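Local structure of superoxide dismutase [Ni] (Streptomyces coelicolor, 1T6U) at the interface of chains A and B. The protein catalyses the dismutation of superoxide to hydrogen peroxide and molecular oxygen at a nickel centre, working as a hollow homohexamer. Numbering follows the deposited sequence. Chains: chain A/B, Superoxide dismutase [Ni].

The interface of chains A and B. Residues chain A 23-24, 27, 36, 40, 43; chain B 2-6.
B:Leu4 thrusts its isobutyl group between two helices of the neighbouring subunit, A:Val24 on helix 12-30 and A:Phe36, A:Ala40 and A:Ile43 on helix 34-62. It belongs to the nickel-hook of the NiSOD family, the N-terminal loop, beginning HCDLPCG, that wraps the catalytic metal; the hook here packs against a neighbouring subunit of the homohexamer. With CG anti to the backbone N (chi1 178°), the side chain reaches away from the loop and its two methyls part. CD1 sits 3.6 Å from A:Ala40 CA, against the helix backbone, while CD2 lies 3.8 Å from A:Val24 CG2. At about a right angle to this side chain comes A:Phe36; the leucine lies off one side of its ring plane, displaced outward past CE2 and CZ, with CE2 3.7 Å from B:Leu4 CD1. An alanine at B:Leu4 would probably open a gap between the two helices, leaving the A:Phe36 ring and the A:Val24 methyls without their packing partner and the hook less firmly placed.

Nickel ligands flank the leucine. With CG1 beside the backbone N (chi1 -73°), A:Ile43 has CG2 anti to that nitrogen, and this methyl presses on B:Cys2, tightly at 3.5 Å from CB and equally near the sulphur SG; its CD1 meets B:Leu4 CA at 3.8 Å. B:Cys6, also a nickel ligand, rests CB against A:Val24 CG2 at 3.9 Å. Further out, the aliphatic stretch of A:Lys27 runs past the hook's carbonyls, CD lying 3.2 Å from B:Pro5 O, and A:Ala23 CB also abuts B:Cys6 O. Behind these contacts, the cis peptide bond between B:Leu4 and B:Pro5 bends the chain, which is likely to help bring both cysteines to the metal.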
ATOM      1  N   ALA A  23     -20.323   9.415   6.712  1.00  8.27           N
ATOM      2  CA  ALA A  23     -20.370   9.206   8.156  1.00  9.18           C
ATOM      3  C   ALA A  23     -19.265   9.984   8.868  1.00  8.97           C
ATOM      4  O   ALA A  23     -19.513  10.594   9.920  1.00 10.29           O
ATOM      5  CB  ALA A  23     -20.283   7.738   8.519  1.00 10.38           C
ATOM      6  N   VAL A  24     -18.072   9.973   8.334  1.00  7.83           N
ATOM      7  CA  VAL A  24     -16.969  10.760   8.875  1.00  7.62           C
ATOM      8  C   VAL A  24     -17.298  12.238   8.865  1.00  8.11           C
ATOM      9  O   VAL A  24     -17.089  12.934   9.869  1.00  9.14           O
ATOM     10  CB  VAL A  24     -15.658  10.442   8.136  1.00  8.73           C
ATOM     11  CG1 VAL A  24     -14.548  11.385   8.583  1.00  9.20           C
ATOM     12  CG2 VAL A  24     -15.229   9.009   8.415  1.00 10.15           C
ATOM     13  N   LYS A  27     -19.680  13.005  11.668  1.00 10.68           N
ATOM     14  CA  LYS A  27     -19.012  12.999  12.965  1.00 11.78           C
ATOM     15  C   LYS A  27     -18.126  14.208  13.189  1.00 11.22           C
ATOM     16  O   LYS A  27     -17.951  14.666  14.306  1.00 12.70           O
ATOM     17  CB  LYS A  27     -18.165  11.716  13.085  1.00 13.17           C
ATOM     18  CG  LYS A  27     -19.074  10.492  13.204  1.00 18.69           C
ATOM     19  CD  LYS A  27     -18.374   9.191  13.321  1.00 24.54           C
ATOM     20  CE  LYS A  27     -19.281   8.037  13.680  1.00 23.83           C
ATOM     21  NZ  LYS A  27     -20.218   8.232  14.810  1.00 34.47           N
ATOM     22  N   PHE A  36      -9.121  14.770  16.947  1.00  9.43           N
ATOM     23  CA  PHE A  36     -10.211  14.052  16.277  1.00  9.17           C
ATOM     24  C   PHE A  36     -10.407  14.543  14.854  1.00  8.60           C
ATOM     25  O   PHE A  36     -10.549  13.775  13.892  1.00  8.83           O
ATOM     26  CB  PHE A  36     -11.494  14.172  17.098  1.00 11.34           C
ATOM     27  CG  PHE A  36     -12.617  13.385  16.410  1.00 11.90           C
ATOM     28  CD1 PHE A  36     -13.572  14.033  15.661  1.00 13.89           C
ATOM     29  CD2 PHE A  36     -12.650  12.013  16.516  1.00 13.16           C
ATOM     30  CE1 PHE A  36     -14.568  13.316  15.017  1.00 14.89           C
ATOM     31  CE2 PHE A  36     -13.636  11.276  15.912  1.00 13.88           C
ATOM     32  CZ  PHE A  36     -14.586  11.941  15.155  1.00 15.12           C
ATOM     33  N   ALA A  40     -10.082  12.344  11.508  1.00  7.49           N
ATOM     34  CA  ALA A  40     -11.218  12.229  10.605  1.00  7.20           C
ATOM     35  C   ALA A  40     -10.799  12.637   9.197  1.00  7.48           C
ATOM     36  O   ALA A  40     -11.239  12.035   8.213  1.00  8.06           O
ATOM     37  CB  ALA A  40     -12.368  13.088  11.157  1.00  8.19           C
ATOM     38  N   ILE A  43      -8.640   9.891   7.601  1.00  8.07           N
ATOM     39  CA  ILE A  43      -9.416   8.709   7.215  1.00  7.77           C
ATOM     40  C   ILE A  43     -10.339   8.994   6.053  1.00  7.45           C
ATOM     41  O   ILE A  43     -10.483   8.173   5.124  1.00  8.54           O
ATOM     42  CB  ILE A  43     -10.146   8.218   8.492  1.00  7.33           C
ATOM     43  CG1 ILE A  43      -9.115   7.571   9.437  1.00  8.31           C
ATOM     44  CG2 ILE A  43     -11.305   7.317   8.208  1.00  9.75           C
ATOM     45  CD1 ILE A  43      -9.608   7.256  10.818  1.00  9.98           C
TER
ATOM     46  N   CYS B   2     -12.917   1.935   9.461  1.00  7.93           N
ATOM     47  CA  CYS B   2     -11.670   2.672   9.310  1.00  8.47           C
ATOM     48  C   CYS B   2     -11.043   3.089  10.630  1.00  8.45           C
ATOM     49  O   CYS B   2      -9.990   3.728  10.604  1.00  9.71           O
ATOM     50  CB  CYS B   2     -12.013   3.908   8.471  1.00  9.92           C
ATOM     51  SG  CYS B   2     -13.465   4.724   9.215  1.00 12.20           S
ATOM     52  N   ASP B   3     -11.688   2.733  11.751  1.00  8.94           N
ATOM     53  CA  ASP B   3     -11.123   2.894  13.071  1.00  8.39           C
ATOM     54  C   ASP B   3     -11.218   4.332  13.527  1.00  8.62           C
ATOM     55  O   ASP B   3     -10.529   4.731  14.492  1.00  9.72           O
ATOM     56  CB  ASP B   3      -9.667   2.392  13.169  1.00  8.92           C
ATOM     57  CG  ASP B   3      -9.312   1.656  14.433  1.00  9.61           C
ATOM     58  OD1 ASP B   3     -10.145   1.576  15.385  1.00  9.81           O
ATOM     59  OD2 ASP B   3      -8.139   1.159  14.451  1.00  9.79           O
ATOM     60  N   LEU B   4     -12.071   5.158  12.946  1.00  8.82           N
ATOM     61  CA  LEU B   4     -12.195   6.509  13.442  1.00  8.99           C
ATOM     62  C   LEU B   4     -12.757   6.575  14.848  1.00  8.87           C
ATOM     63  O   LEU B   4     -12.126   7.259  15.713  1.00 10.21           O
ATOM     64  CB  LEU B   4     -13.036   7.386  12.505  1.00  9.60           C
ATOM     65  CG  LEU B   4     -13.262   8.834  12.969  1.00 11.43           C
ATOM     66  CD1 LEU B   4     -11.980   9.659  13.066  1.00 10.98           C
ATOM     67  CD2 LEU B   4     -14.232   9.556  12.051  1.00 10.74           C
ATOM     68  N   PRO B   5     -13.875   5.988  15.220  1.00 11.36           N
ATOM     69  CA  PRO B   5     -14.735   5.127  14.417  1.00 10.43           C
ATOM     70  C   PRO B   5     -15.684   5.870  13.485  1.00 10.45           C
ATOM     71  O   PRO B   5     -16.177   6.933  13.826  1.00 12.76           O
ATOM     72  CB  PRO B   5     -15.519   4.398  15.541  1.00 14.00           C
ATOM     73  CG  PRO B   5     -15.693   5.485  16.553  1.00 16.24           C
ATOM     74  CD  PRO B   5     -14.346   6.126  16.617  1.00 13.50           C
ATOM     75  N   CYS B   6     -15.945   5.241  12.313  1.00 10.52           N
ATOM     76  CA  CYS B   6     -16.940   5.777  11.396  1.00 11.09           C
ATOM     77  C   CYS B   6     -18.328   5.175  11.602  1.00 11.12           C
ATOM     78  O   CYS B   6     -19.295   5.784  11.142  1.00 11.47           O
ATOM     79  CB  CYS B   6     -16.515   5.607   9.939  1.00 10.90           C
ATOM     80  SG  CYS B   6     -16.529   3.881   9.365  1.00  9.92           S
TER